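VAO-type flavoprotein oxidase VAO615 (Myceliophthora thermophila, PDB 6F72) binds FAD through two covalent links and is probably an oxidoreductase whose reduced flavin reacts rapidly with molecular oxygen, though its substrate is unknown. Local coordinates at residues S212-T224 against H237-N250. Sequence-based numbering, arbitrary orientation.
With FAD (flavin-adenine dinucleotide), chain E.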
loop_
_atom_site.group_PDB
_atom_site.type_symbol
_atom_site.label_atom_id
_atom_site.label_comp_id
_atom_site.label_asym_id
_atom_site.label_seq_id
_atom_site.Cartn_x
_atom_site.Cartn_y
_atom_site.Cartn_z
ATOM N N SER A 212 -9.142 15.880 -15.093
ATOM C CA SER A 212 -9.361 17.262 -15.535
ATOM C C SER A 212 -8.614 17.602 -16.825
ATOM O O SER A 212 -8.975 18.555 -17.513
ATOM C CB SER A 212 -8.989 18.259 -14.434
ATOM O OG SER A 212 -7.611 18.181 -14.120
ATOM N N THR A 213 -7.586 16.813 -17.140
ATOM C CA THR A 213 -6.769 16.981 -18.360
ATOM C C THR A 213 -7.128 15.997 -19.506
ATOM O O THR A 213 -6.555 16.066 -20.598
ATOM C CB THR A 213 -5.248 16.931 -18.041
ATOM O OG1 THR A 213 -4.861 15.608 -17.655
ATOM C CG2 THR A 213 -4.882 17.885 -16.910
ATOM N N GLY A 214 -8.083 15.102 -19.263
ATOM C CA GLY A 214 -8.469 14.077 -20.237
ATOM C C GLY A 214 -7.540 12.873 -20.228
ATOM O O GLY A 214 -7.304 12.272 -21.273
ATOM N N HIS A 215 -7.036 12.520 -19.039
ATOM C CA HIS A 215 -6.057 11.436 -18.845
ATOM C C HIS A 215 -6.377 10.479 -17.668
ATOM O O HIS A 215 -7.196 10.795 -16.792
ATOM C CB HIS A 215 -4.644 12.013 -18.681
ATOM C CG HIS A 215 -4.171 12.790 -19.870
ATOM N ND1 HIS A 215 -4.207 14.165 -19.917
ATOM C CD2 HIS A 215 -3.673 12.385 -21.066
ATOM C CE1 HIS A 215 -3.746 14.577 -21.087
ATOM N NE2 HIS A 215 -3.418 13.517 -21.803
ATOM N N ARG A 216 -5.716 9.316 -17.675
ATOM C CA ARG A 216 -5.743 8.340 -16.582
ATOM C C ARG A 216 -4.349 8.246 -15.978
ATOM O O ARG A 216 -3.349 8.419 -16.688
ATOM C CB ARG A 216 -6.126 6.956 -17.109
ATOM C CG ARG A 216 -7.411 6.894 -17.915
ATOM C CD ARG A 216 -7.412 5.690 -18.848
ATOM N NE ARG A 216 -8.669 5.582 -19.596
ATOM C CZ ARG A 216 -8.861 4.808 -20.659
ATOM N NH1 ARG A 216 -7.880 4.054 -21.130
ATOM N NH2 ARG A 216 -10.045 4.796 -21.257
ATOM N N ILE A 217 -4.286 7.997 -14.673
ATOM C CA ILE A 217 -3.027 7.658 -13.991
ATOM C C ILE A 217 -3.161 6.313 -13.253
ATOM O O ILE A 217 -4.227 5.988 -12.717
ATOM C CB ILE A 217 -2.525 8.781 -13.039
ATOM C CG1 ILE A 217 -1.090 8.488 -12.548
ATOM C CG2 ILE A 217 -3.498 8.995 -11.879
ATOM C CD1 ILE A 217 -0.379 9.637 -11.860
ATOM N N VAL A 218 -2.061 5.561 -13.236
ATOM C CA VAL A 218 -1.968 4.270 -12.549
ATOM C C VAL A 218 -1.847 4.458 -11.024
ATOM O O VAL A 218 -0.818 4.929 -10.508
ATOM C CB VAL A 218 -0.821 3.397 -13.132
ATOM C CG1 VAL A 218 -0.662 2.090 -12.372
ATOM C CG2 VAL A 218 -1.052 3.130 -14.616
ATOM N N GLY A 219 -2.899 4.040 -10.318
ATOM C CA GLY A 219 -2.959 4.162 -8.871
ATOM C C GLY A 219 -3.828 3.102 -8.238
ATOM O O GLY A 219 -4.525 2.356 -8.933
ATOM N N GLY A 220 -3.809 3.067 -6.907
ATOM C CA GLY A 220 -4.504 2.033 -6.129
ATOM C C GLY A 220 -6.017 2.138 -6.099
ATOM O O GLY A 220 -6.605 3.156 -6.480
ATOM N N THR A 221 -6.642 1.065 -5.626
ATOM C CA THR A 221 -8.093 0.955 -5.597
ATOM C C THR A 221 -8.623 1.621 -4.342
ATOM O O THR A 221 -9.814 1.966 -4.259
ATOM C CB THR A 221 -8.546 -0.508 -5.610
ATOM O OG1 THR A 221 -7.915 -1.203 -4.526
ATOM C CG2 THR A 221 -8.175 -1.173 -6.931
ATOM N N CYS A 222 -7.740 1.783 -3.361
ATOM C CA CYS A 222 -8.095 2.462 -2.134
ATOM C C CYS A 222 -7.766 3.961 -2.329
ATOM O O CYS A 222 -6.590 4.322 -2.403
ATOM C CB CYS A 222 -7.347 1.833 -0.951
ATOM S SG CYS A 222 -7.575 0.041 -0.589
ATOM N N PRO A 223 -8.804 4.836 -2.437
ATOM C CA PRO A 223 -8.575 6.243 -2.863
ATOM C C PRO A 223 -7.652 7.080 -1.984
ATOM O O PRO A 223 -6.982 7.979 -2.496
ATOM C CB PRO A 223 -9.980 6.847 -2.900
ATOM C CG PRO A 223 -10.905 5.681 -2.988
ATOM C CD PRO A 223 -10.242 4.572 -2.219
ATOM N N THR A 224 -7.608 6.779 -0.687
ATOM C CA THR A 224 -6.813 7.538 0.294
ATOM C C THR A 224 -5.323 7.160 0.292
ATOM O O THR A 224 -4.512 7.809 0.956
ATOM C CB THR A 224 -7.380 7.382 1.740
ATOM O OG1 THR A 224 -7.262 6.007 2.171
ATOM C CG2 THR A 224 -8.840 7.856 1.819
ATOM N N HIS A 237 0.026 -2.035 -7.593
ATOM C CA HIS A 237 -0.925 -2.569 -8.558
ATOM C C HIS A 237 -2.182 -1.701 -8.678
ATOM O O HIS A 237 -2.451 -0.840 -7.830
ATOM C CB HIS A 237 -1.229 -4.040 -8.283
ATOM C CG HIS A 237 -2.307 -4.267 -7.272
ATOM N ND1 HIS A 237 -2.057 -4.329 -5.914
ATOM C CD2 HIS A 237 -3.639 -4.479 -7.423
ATOM C CE1 HIS A 237 -3.192 -4.550 -5.273
ATOM N NE2 HIS A 237 -4.165 -4.651 -6.165
ATOM N N SER A 238 -2.935 -1.940 -9.743
ATOM C CA SER A 238 -4.026 -1.081 -10.169
ATOM C C SER A 238 -4.912 -1.890 -11.090
ATOM O O SER A 238 -4.432 -2.826 -11.749
ATOM C CB SER A 238 -3.457 0.120 -10.945
ATOM O OG SER A 238 -4.465 0.932 -11.531
ATOM N N ILE A 239 -6.189 -1.514 -11.167
ATOM C CA ILE A 239 -7.135 -2.097 -12.140
ATOM C C ILE A 239 -6.743 -1.721 -13.594
ATOM O O ILE A 239 -7.247 -2.290 -14.573
ATOM C CB ILE A 239 -8.613 -1.738 -11.799
ATOM C CG1 ILE A 239 -8.842 -0.206 -11.799
ATOM C CG2 ILE A 239 -9.018 -2.366 -10.459
ATOM C CD1 ILE A 239 -10.296 0.239 -11.858
ATOM N N LEU A 240 -5.809 -0.783 -13.707
ATOM C CA LEU A 240 -5.311 -0.296 -14.979
ATOM C C LEU A 240 -3.975 -0.936 -15.369
ATOM O O LEU A 240 -3.411 -0.613 -16.421
ATOM C CB LEU A 240 -5.176 1.243 -14.952
ATOM C CG LEU A 240 -6.407 2.137 -15.154
ATOM C CD1 LEU A 240 -5.962 3.590 -15.320
ATOM C CD2 LEU A 240 -7.307 1.721 -16.315
ATOM N N SER A 241 -3.476 -1.838 -14.526
ATOM C CA SER A 241 -2.158 -2.421 -14.736
ATOM C C SER A 241 -2.037 -3.299 -15.984
ATOM O O SER A 241 -0.974 -3.328 -16.602
ATOM C CB SER A 241 -1.666 -3.137 -13.484
ATOM O OG SER A 241 -1.262 -2.178 -12.523
ATOM N N SER A 242 -3.130 -3.950 -16.382
ATOM C CA SER A 242 -3.157 -4.748 -17.616
ATOM C C SER A 242 -3.014 -3.866 -18.853
ATOM O O SER A 242 -2.588 -4.340 -19.910
ATOM C CB SER A 242 -4.444 -5.552 -17.731
ATOM O OG SER A 242 -4.516 -6.524 -16.719
ATOM N N SER A 243 -3.397 -2.597 -18.718
ATOM C CA SER A 243 -3.257 -1.640 -19.797
ATOM C C SER A 243 -1.917 -0.897 -19.745
ATOM O O SER A 243 -1.317 -0.649 -20.802
ATOM C CB SER A 243 -4.426 -0.656 -19.823
ATOM O OG SER A 243 -5.617 -1.285 -20.260
ATOM N N TYR A 244 -1.433 -0.561 -18.540
ATOM C CA TYR A 244 -0.252 0.316 -18.412
ATOM C C TYR A 244 0.886 -0.110 -17.477
ATOM O O TYR A 244 1.785 0.693 -17.187
ATOM C CB TYR A 244 -0.679 1.732 -18.048
ATOM C CG TYR A 244 -1.849 2.288 -18.827
ATOM C CD1 TYR A 244 -1.763 2.552 -20.208
ATOM C CD2 TYR A 244 -3.041 2.583 -18.173
ATOM C CE1 TYR A 244 -2.853 3.083 -20.897
ATOM C CE2 TYR A 244 -4.127 3.112 -18.849
ATOM C CZ TYR A 244 -4.033 3.364 -20.195
ATOM O OH TYR A 244 -5.141 3.891 -20.805
ATOM N N GLY A 245 0.859 -1.353 -17.009
ATOM C CA GLY A 245 1.892 -1.837 -16.097
ATOM C C GLY A 245 1.627 -1.422 -14.665
ATOM O O GLY A 245 0.604 -0.792 -14.363
ATOM N N VAL A 246 2.554 -1.772 -13.773
ATOM C CA VAL A 246 2.445 -1.382 -12.359
ATOM C C VAL A 246 2.804 0.087 -12.216
ATOM O O VAL A 246 3.399 0.651 -13.110
ATOM C CB VAL A 246 3.308 -2.266 -11.407
ATOM C CG1 VAL A 246 2.944 -3.722 -11.566
ATOM C CG2 VAL A 246 4.795 -2.046 -11.632
ATOM N N ALA A 247 2.430 0.693 -11.090
ATOM C CA ALA A 247 2.751 2.090 -10.776
ATOM C C ALA A 247 4.218 2.453 -11.068
ATOM O O ALA A 247 4.483 3.421 -11.789
ATOM C CB ALA A 247 2.390 2.381 -9.321
ATOM N N ALA A 248 5.151 1.642 -10.557
ATOM C CA ALA A 248 6.582 1.884 -10.672
ATOM C C ALA A 248 7.122 1.918 -12.134
ATOM O O ALA A 248 8.130 2.589 -12.403
ATOM C CB ALA A 248 7.341 0.890 -9.827
ATOM N N ASP A 249 6.427 1.213 -13.042
ATOM C CA ASP A 249 6.692 1.196 -14.485
ATOM C C ASP A 249 6.458 2.556 -15.113
ATOM O O ASP A 249 7.086 2.898 -16.131
ATOM C CB ASP A 249 5.762 0.212 -15.192
ATOM C CG ASP A 249 6.122 -1.221 -14.939
ATOM O OD1 ASP A 249 7.256 -1.515 -14.492
ATOM O OD2 ASP A 249 5.251 -2.069 -15.214
ATOM N N ASN A 250 5.537 3.308 -14.508
ATOM C CA ASN A 250 5.105 4.593 -15.026
ATOM C C ASN A 250 5.867 5.773 -14.448
ATOM O O ASN A 250 5.560 6.910 -14.787
ATOM C CB ASN A 250 3.605 4.765 -14.825
ATOM C CG ASN A 250 2.808 3.896 -15.761
ATOM O OD1 ASN A 250 2.471 4.321 -16.851
ATOM N ND2 ASN A 250 2.533 2.647 -15.350
HETATM P PA FAD E . 2.608 5.242 4.385
HETATM O O1A FAD E . 2.351 4.275 5.511
HETATM O O2A FAD E . 2.575 6.702 4.739
HETATM O O5B FAD E . 4.022 4.870 3.718
HETATM C C5B FAD E . 4.404 3.519 3.458
HETATM C C4B FAD E . 5.920 3.364 3.422
HETATM O O4B FAD E . 6.470 4.249 2.444
HETATM C C3B FAD E . 6.618 3.695 4.727
HETATM O O3B FAD E . 7.730 2.798 4.842
HETATM C C2B FAD E . 7.130 5.114 4.545
HETATM O O2B FAD E . 8.321 5.353 5.300
HETATM C C1B FAD E . 7.393 5.169 3.050
HETATM N N9A FAD E . 7.171 6.497 2.429
HETATM C C8A FAD E . 5.970 7.032 2.124
HETATM N N7A FAD E . 6.121 8.241 1.528
HETATM C C5A FAD E . 7.439 8.482 1.439
HETATM C C6A FAD E . 8.283 9.578 0.915
HETATM N N6A FAD E . 7.701 10.671 0.373
HETATM N N1A FAD E . 9.627 9.454 1.014
HETATM C C2A FAD E . 10.214 8.368 1.562
HETATM N N3A FAD E . 9.501 7.324 2.055
HETATM C C4A FAD E . 8.136 7.326 2.023
HETATM N N1 FAD E . -1.615 -1.360 -2.689
HETATM C C2 FAD E . -1.785 -1.752 -3.977
HETATM O O2 FAD E . -0.780 -2.082 -4.649
HETATM N N3 FAD E . -3.007 -1.798 -4.552
HETATM C C4 FAD E . -4.142 -1.477 -3.911
HETATM O O4 FAD E . -5.254 -1.538 -4.484
HETATM C C4X FAD E . -4.035 -1.030 -2.504
HETATM N N5 FAD E . -5.124 -0.674 -1.789
HETATM C C5X FAD E . -5.023 -0.268 -0.491
HETATM C C6 FAD E . -6.175 0.103 0.237
HETATM C C7 FAD E . -6.038 0.524 1.579
HETATM C C7M FAD E . -7.290 0.910 2.347
HETATM C C8 FAD E . -4.676 0.592 2.222
HETATM C C8M FAD E . -4.413 1.124 3.624
HETATM C C9 FAD E . -3.555 0.224 1.484
HETATM C C9A FAD E . -3.670 -0.204 0.158
HETATM N N10 FAD E . -2.518 -0.555 -0.584
HETATM C C10 FAD E . -2.670 -0.991 -1.918
HETATM C "C1'" FAD E . -1.205 -0.544 0.057
HETATM C "C2'" FAD E . -0.246 0.560 -0.274
HETATM O "O2'" FAD E . 0.266 0.311 -1.581
HETATM C "C3'" FAD E . 0.861 0.454 0.768
HETATM O "O3'" FAD E . 0.310 0.364 2.100
HETATM C "C4'" FAD E . 1.820 1.631 0.678
HETATM O "O4'" FAD E . 2.962 1.377 1.498
HETATM C "C5'" FAD E . 1.135 2.950 1.043
HETATM O "O5'" FAD E . 2.060 4.026 1.055
HETATM P P FAD E . 1.632 5.428 1.711
HETATM O O1P FAD E . 0.285 5.820 1.175
HETATM O O2P FAD E . 2.840 6.324 1.564
HETATM O O3P FAD E . 1.478 5.020 3.266
HETATM O O HOH W 1 -6.671 0.786 -9.220
#
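Tyr244 OH lies at the edge of the Arg216 guanidinium, close to its plane, and accepts from NH1 at 2.8 Å; the two planes are turned 48° apart. NH1 likewise meets the tyrosine ring at its edge, whereas one face of that ring carries Ser243 CB over its centre. The contact belongs to the PCMH-type FAD-binding domain of a bicovalent flavoprotein, where Cys222 SG is bonded to FAD C6. Arg216, in strand 215-216, has its chain extended from CG to NE, carrying the guanidinium out to the phenol, while NE forms a salt bridge with Asp299. An alanine in place of Arg216 would remove this reach and is likely to leave Tyr244 OH without this donor and the Asp299 carboxylate without this charged partner. Val218 fills the middle. With CG1 anti to the backbone N (chi1 177°), that methyl packs on Ser238 CB and Ala247 N, while CG2 meets Tyr244 CB at 3.7 Å and Asn250 ND2. The Asn250 amide is itself held by the carbonyls of Tyr244 and Val246. Nearer the flavin, Thr221 N and OG1 both donate to FAD O4, His237 N donates to FAD O2, and Thr221 CG2 touches Ile239 CG2. Ser238 OG accepts from Leu240 N, a capping bond, and donates to Gly219 O at 3.0 Å, 22° off the carbonyl plane; a water bridges that same oxygen to Ile239 N.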